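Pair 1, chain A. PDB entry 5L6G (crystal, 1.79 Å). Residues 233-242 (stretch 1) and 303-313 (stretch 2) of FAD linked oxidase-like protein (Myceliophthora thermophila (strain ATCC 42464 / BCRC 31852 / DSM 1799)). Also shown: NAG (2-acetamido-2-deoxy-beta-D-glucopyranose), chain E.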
# COMPACT_ATOMS: atom_id res chain seq x y z
N ASN A 233 -3.91 -16.35 18.77
CA ASN A 233 -5.31 -16.21 18.38
C ASN A 233 -5.66 -14.78 18.01
O ASN A 233 -5.21 -13.84 18.64
CB ASN A 233 -6.23 -16.70 19.50
CG ASN A 233 -6.02 -18.16 19.79
OD1 ASN A 233 -5.60 -18.54 20.88
ND2 ASN A 233 -6.30 -19.01 18.77
N VAL A 234 -6.44 -14.64 16.94
CA VAL A 234 -6.99 -13.36 16.52
C VAL A 234 -8.48 -13.55 16.24
O VAL A 234 -8.92 -14.64 15.84
CB VAL A 234 -6.28 -12.78 15.29
CG1 VAL A 234 -4.80 -12.54 15.60
CG2 VAL A 234 -6.44 -13.69 14.08
N THR A 235 -9.27 -12.51 16.47
CA THR A 235 -10.70 -12.63 16.40
C THR A 235 -11.22 -11.60 15.41
O THR A 235 -11.07 -10.40 15.62
CB THR A 235 -11.31 -12.41 17.78
OG1 THR A 235 -10.74 -13.38 18.68
CG2 THR A 235 -12.84 -12.57 17.73
N SER A 236 -11.79 -12.06 14.31
CA SER A 236 -12.41 -11.14 13.36
C SER A 236 -13.83 -10.88 13.81
O SER A 236 -14.43 -11.68 14.53
CB SER A 236 -12.37 -11.70 11.94
OG SER A 236 -13.10 -12.90 11.83
N TYR A 237 -14.36 -9.73 13.43
CA TYR A 237 -15.72 -9.36 13.82
C TYR A 237 -16.22 -8.26 12.92
O TYR A 237 -15.44 -7.59 12.24
CB TYR A 237 -15.75 -8.89 15.28
CG TYR A 237 -14.89 -7.68 15.55
CD1 TYR A 237 -13.52 -7.81 15.78
CD2 TYR A 237 -15.44 -6.39 15.56
CE1 TYR A 237 -12.73 -6.70 16.02
CE2 TYR A 237 -14.65 -5.27 15.79
CZ TYR A 237 -13.30 -5.43 16.03
OH TYR A 237 -12.49 -4.34 16.25
N GLU A 238 -17.53 -8.05 12.97
CA GLU A 238 -18.17 -7.01 12.20
C GLU A 238 -19.18 -6.28 13.05
O GLU A 238 -19.74 -6.83 14.01
CB GLU A 238 -18.85 -7.64 10.99
CG GLU A 238 -17.86 -8.06 9.93
CD GLU A 238 -18.36 -9.10 8.95
OE1 GLU A 238 -19.59 -9.26 8.78
OE2 GLU A 238 -17.48 -9.73 8.32
N ILE A 239 -19.41 -5.01 12.71
CA ILE A 239 -20.48 -4.23 13.33
C ILE A 239 -21.16 -3.52 12.20
O ILE A 239 -20.60 -2.60 11.61
CB ILE A 239 -19.96 -3.19 14.35
CG1 ILE A 239 -19.12 -3.86 15.44
CG2 ILE A 239 -21.14 -2.42 14.94
CD1 ILE A 239 -18.24 -2.91 16.22
N ASN A 240 -22.39 -3.95 11.91
CA ASN A 240 -23.16 -3.32 10.85
C ASN A 240 -23.64 -1.95 11.31
O ASN A 240 -24.05 -1.78 12.45
CB ASN A 240 -24.34 -4.19 10.43
CG ASN A 240 -23.89 -5.39 9.63
OD1 ASN A 240 -23.01 -5.29 8.78
ND2 ASN A 240 -24.51 -6.54 9.88
N LEU A 241 -23.54 -0.98 10.40
CA LEU A 241 -23.86 0.40 10.72
C LEU A 241 -25.06 0.84 9.91
O LEU A 241 -25.09 0.58 8.70
CB LEU A 241 -22.67 1.30 10.39
CG LEU A 241 -21.38 1.03 11.15
CD1 LEU A 241 -20.23 1.80 10.51
CD2 LEU A 241 -21.56 1.37 12.61
N PRO A 242 -26.02 1.53 10.54
CA PRO A 242 -27.23 1.95 9.85
C PRO A 242 -27.04 3.22 9.05
O PRO A 242 -27.79 4.19 9.23
CB PRO A 242 -28.21 2.18 11.00
CG PRO A 242 -27.33 2.69 12.08
CD PRO A 242 -26.09 1.85 11.98
N LEU A 303 -21.77 3.35 22.55
CA LEU A 303 -21.70 4.67 21.94
C LEU A 303 -22.47 4.74 20.61
O LEU A 303 -23.21 5.68 20.38
CB LEU A 303 -20.23 5.03 21.71
CG LEU A 303 -19.95 6.42 21.17
CD1 LEU A 303 -20.27 7.46 22.24
CD2 LEU A 303 -18.49 6.50 20.73
N LEU A 304 -22.27 3.74 19.75
CA LEU A 304 -22.96 3.67 18.46
C LEU A 304 -24.34 3.01 18.52
O LEU A 304 -25.06 2.99 17.53
CB LEU A 304 -22.13 2.87 17.47
CG LEU A 304 -20.74 3.43 17.17
CD1 LEU A 304 -20.04 2.49 16.21
CD2 LEU A 304 -20.82 4.82 16.59
N ASP A 305 -24.69 2.46 19.67
CA ASP A 305 -25.88 1.66 19.83
C ASP A 305 -25.94 0.59 18.72
O ASP A 305 -26.87 0.56 17.93
CB ASP A 305 -27.14 2.53 19.82
CG ASP A 305 -28.36 1.76 20.24
OD1 ASP A 305 -28.22 0.75 20.95
OD2 ASP A 305 -29.47 2.18 19.84
N ALA A 306 -24.91 -0.25 18.69
CA ALA A 306 -24.78 -1.26 17.66
C ALA A 306 -24.46 -2.61 18.28
O ALA A 306 -24.17 -2.72 19.48
CB ALA A 306 -23.70 -0.86 16.67
N ASN A 307 -24.55 -3.63 17.45
CA ASN A 307 -24.33 -5.00 17.87
C ASN A 307 -23.15 -5.59 17.13
O ASN A 307 -22.96 -5.31 15.95
CB ASN A 307 -25.58 -5.85 17.58
CG ASN A 307 -26.72 -5.55 18.53
OD1 ASN A 307 -26.78 -4.47 19.11
ND2 ASN A 307 -27.64 -6.50 18.69
N LEU A 308 -22.38 -6.41 17.83
CA LEU A 308 -21.35 -7.24 17.20
C LEU A 308 -22.01 -8.31 16.37
O LEU A 308 -23.06 -8.83 16.74
CB LEU A 308 -20.52 -7.98 18.25
CG LEU A 308 -19.21 -7.45 18.82
CD1 LEU A 308 -18.59 -8.50 19.74
CD2 LEU A 308 -18.26 -7.05 17.71
N SER A 309 -21.37 -8.69 15.27
CA SER A 309 -21.80 -9.87 14.53
C SER A 309 -20.59 -10.61 13.97
O SER A 309 -19.47 -10.08 13.97
CB SER A 309 -22.78 -9.51 13.42
OG SER A 309 -22.24 -8.52 12.56
N SER A 310 -20.82 -11.84 13.52
CA SER A 310 -19.79 -12.64 12.85
C SER A 310 -18.50 -12.68 13.66
O SER A 310 -17.42 -12.48 13.11
CB SER A 310 -19.49 -12.08 11.45
OG SER A 310 -20.64 -12.14 10.62
N VAL A 311 -18.60 -12.94 14.95
CA VAL A 311 -17.42 -13.02 15.78
C VAL A 311 -16.79 -14.39 15.55
O VAL A 311 -17.42 -15.41 15.83
CB VAL A 311 -17.76 -12.81 17.26
CG1 VAL A 311 -16.54 -13.04 18.14
CG2 VAL A 311 -18.33 -11.42 17.47
N GLN A 312 -15.58 -14.41 15.03
CA GLN A 312 -14.89 -15.66 14.69
C GLN A 312 -13.47 -15.63 15.23
O GLN A 312 -12.70 -14.74 14.88
CB GLN A 312 -14.83 -15.84 13.17
CG GLN A 312 -16.15 -16.16 12.49
CD GLN A 312 -16.07 -15.96 10.98
OE1 GLN A 312 -15.02 -16.13 10.38
NE2 GLN A 312 -17.20 -15.60 10.38
N GLU A 313 -13.12 -16.61 16.06
CA GLU A 313 -11.76 -16.74 16.55
C GLU A 313 -10.93 -17.57 15.57
O GLU A 313 -11.40 -18.59 15.07
CB GLU A 313 -11.74 -17.44 17.90
CG GLU A 313 -12.69 -16.86 18.92
CD GLU A 313 -12.48 -17.46 20.29
OE1 GLU A 313 -11.47 -17.10 20.93
OE2 GLU A 313 -13.32 -18.30 20.72
C1 NAG E . -6.16 -20.46 18.75
C2 NAG E . -7.26 -21.27 18.06
C3 NAG E . -6.87 -22.73 17.84
C4 NAG E . -5.51 -22.82 17.15
C5 NAG E . -4.50 -22.04 17.98
C6 NAG E . -3.11 -22.03 17.35
C7 NAG E . -9.66 -20.79 18.28
C8 NAG E . -10.85 -20.76 19.20
N2 NAG E . -8.50 -21.18 18.82
O3 NAG E . -7.85 -23.39 17.06
O4 NAG E . -5.08 -24.16 16.99
O5 NAG E . -4.94 -20.70 18.07
O6 NAG E . -2.32 -21.03 17.96
O7 NAG E . -9.80 -20.45 17.10
O HOH W 1 -15.69 -12.32 11.26
O HOH W 2 -21.79 -9.70 10.23
O HOH W 3 -23.54 -6.06 13.41
O HOH W 4 -25.20 -3.11 14.58

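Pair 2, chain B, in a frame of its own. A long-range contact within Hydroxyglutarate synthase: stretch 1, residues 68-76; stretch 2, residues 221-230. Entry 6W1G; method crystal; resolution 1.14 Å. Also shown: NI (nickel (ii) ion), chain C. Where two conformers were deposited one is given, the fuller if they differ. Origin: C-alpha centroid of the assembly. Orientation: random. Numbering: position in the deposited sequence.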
# COMPACT_ATOMS: atom_id res chain seq x y z
N GLU B 68 -7.57 0.51 8.26
CA GLU B 68 -6.41 0.25 7.41
C GLU B 68 -6.64 0.74 5.99
O GLU B 68 -7.61 0.35 5.33
CB GLU B 68 -6.08 -1.24 7.43
CG GLU B 68 -4.95 -1.59 6.48
CD GLU B 68 -4.24 -2.89 6.80
OE1 GLU B 68 -4.59 -3.59 7.80
OE2 GLU B 68 -3.32 -3.23 6.00
N ARG B 69 -5.73 1.59 5.50
CA ARG B 69 -5.85 2.17 4.18
C ARG B 69 -4.48 2.40 3.58
O ARG B 69 -3.46 2.42 4.27
CB ARG B 69 -6.53 3.55 4.23
CG ARG B 69 -7.95 3.59 4.66
CD ARG B 69 -8.40 4.98 5.02
NE ARG B 69 -7.94 5.42 6.31
CZ ARG B 69 -8.64 5.34 7.43
NH1 ARG B 69 -9.88 4.81 7.42
NH2 ARG B 69 -8.03 5.77 8.54
N HIS B 70 -4.48 2.60 2.26
CA HIS B 70 -3.34 3.22 1.60
C HIS B 70 -3.83 4.38 0.73
O HIS B 70 -4.94 4.34 0.21
CB HIS B 70 -2.41 2.30 0.77
CG HIS B 70 -2.88 1.89 -0.59
ND1 HIS B 70 -3.47 0.66 -0.84
CD2 HIS B 70 -2.79 2.52 -1.79
CE1 HIS B 70 -3.73 0.57 -2.13
NE2 HIS B 70 -3.34 1.67 -2.73
N GLY B 71 -3.01 5.40 0.59
CA GLY B 71 -3.24 6.43 -0.40
C GLY B 71 -2.24 6.31 -1.52
O GLY B 71 -1.21 5.64 -1.39
N ALA B 72 -2.55 6.96 -2.64
CA ALA B 72 -1.65 7.03 -3.77
C ALA B 72 -1.66 8.47 -4.28
O ALA B 72 -2.73 9.06 -4.44
CB ALA B 72 -2.12 6.10 -4.90
N ILE B 73 -0.46 9.01 -4.52
CA ILE B 73 -0.25 10.35 -5.00
C ILE B 73 0.87 10.34 -6.02
O ILE B 73 1.68 9.40 -6.11
CB ILE B 73 0.14 11.30 -3.85
CG1 ILE B 73 1.45 10.87 -3.16
CG2 ILE B 73 -1.01 11.42 -2.90
CD1 ILE B 73 2.03 11.86 -2.15
N ARG B 74 0.97 11.45 -6.74
CA ARG B 74 2.01 11.68 -7.75
C ARG B 74 2.59 13.06 -7.54
O ARG B 74 1.83 14.01 -7.37
CB ARG B 74 1.38 11.62 -9.14
CG ARG B 74 0.67 10.31 -9.41
CD ARG B 74 -0.34 10.44 -10.53
NE ARG B 74 -0.87 9.16 -10.94
CZ ARG B 74 -1.89 9.00 -11.77
NH1 ARG B 74 -2.50 10.07 -12.27
NH2 ARG B 74 -2.30 7.79 -12.08
N VAL B 75 3.91 13.16 -7.56
CA VAL B 75 4.60 14.43 -7.48
C VAL B 75 5.39 14.64 -8.76
O VAL B 75 5.61 13.71 -9.55
CB VAL B 75 5.49 14.57 -6.22
CG1 VAL B 75 4.65 14.55 -5.00
CG2 VAL B 75 6.56 13.49 -6.18
N GLY B 76 5.83 15.87 -8.98
CA GLY B 76 6.39 16.25 -10.25
C GLY B 76 7.86 16.56 -10.28
O GLY B 76 8.42 16.67 -11.36
N GLY B 221 -1.50 20.68 -6.97
CA GLY B 221 -0.73 19.81 -6.12
C GLY B 221 -1.13 18.37 -6.27
O GLY B 221 -1.96 18.01 -7.13
N PRO B 222 -0.54 17.49 -5.45
CA PRO B 222 -0.76 16.03 -5.55
C PRO B 222 -2.04 15.55 -4.88
O PRO B 222 -2.03 15.00 -3.76
CB PRO B 222 0.48 15.46 -4.86
CG PRO B 222 0.83 16.47 -3.84
CD PRO B 222 0.56 17.80 -4.52
N HIS B 223 -3.14 15.73 -5.56
CA HIS B 223 -4.42 15.29 -5.02
C HIS B 223 -4.44 13.77 -4.91
O HIS B 223 -3.64 13.05 -5.53
CB HIS B 223 -5.58 15.80 -5.87
CG HIS B 223 -5.45 15.52 -7.34
ND1 HIS B 223 -5.63 16.50 -8.29
CD2 HIS B 223 -5.16 14.38 -8.02
CE1 HIS B 223 -5.47 15.98 -9.49
NE2 HIS B 223 -5.17 14.70 -9.36
N ILE B 224 -5.38 13.26 -4.12
CA ILE B 224 -5.43 11.82 -3.87
C ILE B 224 -5.82 11.13 -5.18
O ILE B 224 -6.88 11.39 -5.76
CB ILE B 224 -6.43 11.51 -2.75
CG1 ILE B 224 -5.91 12.12 -1.45
CG2 ILE B 224 -6.65 10.02 -2.63
CD1 ILE B 224 -6.90 12.07 -0.32
N ASN B 225 -4.97 10.24 -5.66
CA ASN B 225 -5.30 9.45 -6.83
C ASN B 225 -6.26 8.32 -6.48
O ASN B 225 -7.16 7.98 -7.28
CB ASN B 225 -4.02 8.83 -7.39
CG ASN B 225 -4.26 8.04 -8.63
OD1 ASN B 225 -4.12 6.82 -8.61
ND2 ASN B 225 -4.59 8.70 -9.73
N HIS B 226 -6.07 7.74 -5.31
CA HIS B 226 -7.09 6.89 -4.70
C HIS B 226 -6.71 6.72 -3.24
O HIS B 226 -5.56 6.94 -2.82
CB HIS B 226 -7.27 5.55 -5.42
CG HIS B 226 -6.02 4.76 -5.56
ND1 HIS B 226 -5.25 4.78 -6.69
CD2 HIS B 226 -5.39 3.92 -4.70
CE1 HIS B 226 -4.21 3.98 -6.55
NE2 HIS B 226 -4.27 3.43 -5.34
N LEU B 227 -7.71 6.33 -2.46
CA LEU B 227 -7.56 5.91 -1.08
C LEU B 227 -8.25 4.56 -0.96
O LEU B 227 -9.45 4.48 -1.22
CB LEU B 227 -8.24 6.93 -0.20
CG LEU B 227 -7.87 7.09 1.18
CD1 LEU B 227 -6.55 7.02 1.65
CD2 LEU B 227 -8.67 8.05 1.94
N THR B 228 -7.49 3.54 -0.57
CA THR B 228 -7.92 2.15 -0.70
C THR B 228 -8.09 1.53 0.67
O THR B 228 -7.10 1.43 1.42
CB THR B 228 -6.87 1.36 -1.49
OG1 THR B 228 -6.73 2.01 -2.74
CG2 THR B 228 -7.29 -0.08 -1.65
N PRO B 229 -9.31 1.11 1.01
CA PRO B 229 -9.52 0.35 2.25
C PRO B 229 -9.18 -1.11 2.03
O PRO B 229 -9.09 -1.60 0.91
CB PRO B 229 -11.01 0.53 2.53
CG PRO B 229 -11.61 0.66 1.20
CD PRO B 229 -10.58 1.31 0.28
N ARG B 230 -9.01 -1.81 3.15
CA ARG B 230 -8.67 -3.22 3.17
C ARG B 230 -9.90 -4.07 3.48
O ARG B 230 -10.55 -3.89 4.51
CB ARG B 230 -7.59 -3.51 4.22
CG ARG B 230 -7.25 -4.97 4.32
CD ARG B 230 -6.19 -5.22 5.39
NE ARG B 230 -5.96 -6.64 5.55
CZ ARG B 230 -5.20 -7.20 6.48
NH1 ARG B 230 -4.57 -6.46 7.39
NH2 ARG B 230 -5.07 -8.51 6.52
NI NI C . -3.36 1.67 -4.83
O HOH W 5 -1.45 12.99 -7.05
O HOH W 6 -1.11 6.68 -8.96
O HOH W 7 -1.41 2.54 -5.18
O HOH W 8 -2.17 0.01 -4.82
O HOH W 9 -2.96 1.10 -7.01

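Pair 1 and pair 2 share one arrangement: two antiparallel strands laid side by side. The strand axes approach to 4.6 Å in both, with N-to-C directions at 171° in pair 1 and 163° in pair 2. Fourteen central residues superpose with an RMSD of 0.9 Å.

The backbone ladder matches closely. Ser A236 and Gln A312 fall on His B70 and Thr B228. In pair 1, Ser A236 N donates to Gln A312 O (2.9 Å) and Gln A312 N to Ser A236 O (3.0 Å). In pair 2, His B70 N donates to Thr B228 O (3.0 Å) and Thr B228 N to His B70 O (2.8 Å). The next rung also recurs. Ser A309 N donates to Glu A238 O (2.8 Å), as Asn B225 N does to Ala B72 O (2.8 Å). The return bond differs. Glu A238 N donates to Ser A309 O (3.0 Å), whereas Ala B72 N donates to His B226 O (3.0 Å), and His B226 matches Ser A310. In pair 1 the register shifts by one between Ser A236 and Glu A238, a beta bulge, and Ser A310 has positive phi.

The face carrying Ser A236, Glu A238, Ser A309 and Gln A312 is polar and hydrated. Water 1 links Ser A236 OG (2.7 Å) to Ser A310 O (2.5 Å). Water 2 gathers Glu A238 OE1, Ser A309 OG and Ser A310 OG, each at 2.7 Å.

On the matching face of pair 2, imidazoles and a metal take up the space. Nickel is held by His B70 NE2 (2.1 Å) and His B226 NE2 (2.0 Å), with three waters and one atom from elsewhere in the structure. The rings meet rim to rim, planes at 83°. Each is covered on a face by a small group. Thr B228 CB lies 3.6 Å from the centroid of the His B70 ring, and Ala B72 CB 3.6 Å from that of the His B226 ring.

Tyr A237 matches Gly B71. The tyrosine ring packs obliquely on the leucine, CD2 of Tyr A237 to CD2 of Leu A308 at 3.6 Å. Gly B71 has no side chain; Leu B227 CD1 comes to 3.9 Å from Gly B71 CA.

Ile A239 matches Ile B73, and their partners Ala A306 and Pro B222 also match. Ile A239 CG2 is 3.5 Å from Ala A306 CB. Ile B73 CB is 4.3 Å from Pro B222 CB, and Val B75 CG1 lies equally far from that atom. Leu A241, which matches Val B75, instead reaches Leu A304, CD2 to CD1 at 4.1 Å.

Asn A240 matches Arg B74. Water 3 joins Asn A240 N (2.8 Å) to Asn A307 O (2.7 Å). Water 5 likewise joins Arg B74 N (2.9 Å) to the matched His B223 O (2.7 Å). In both pairs a water thus bridges the matched backbone N and O.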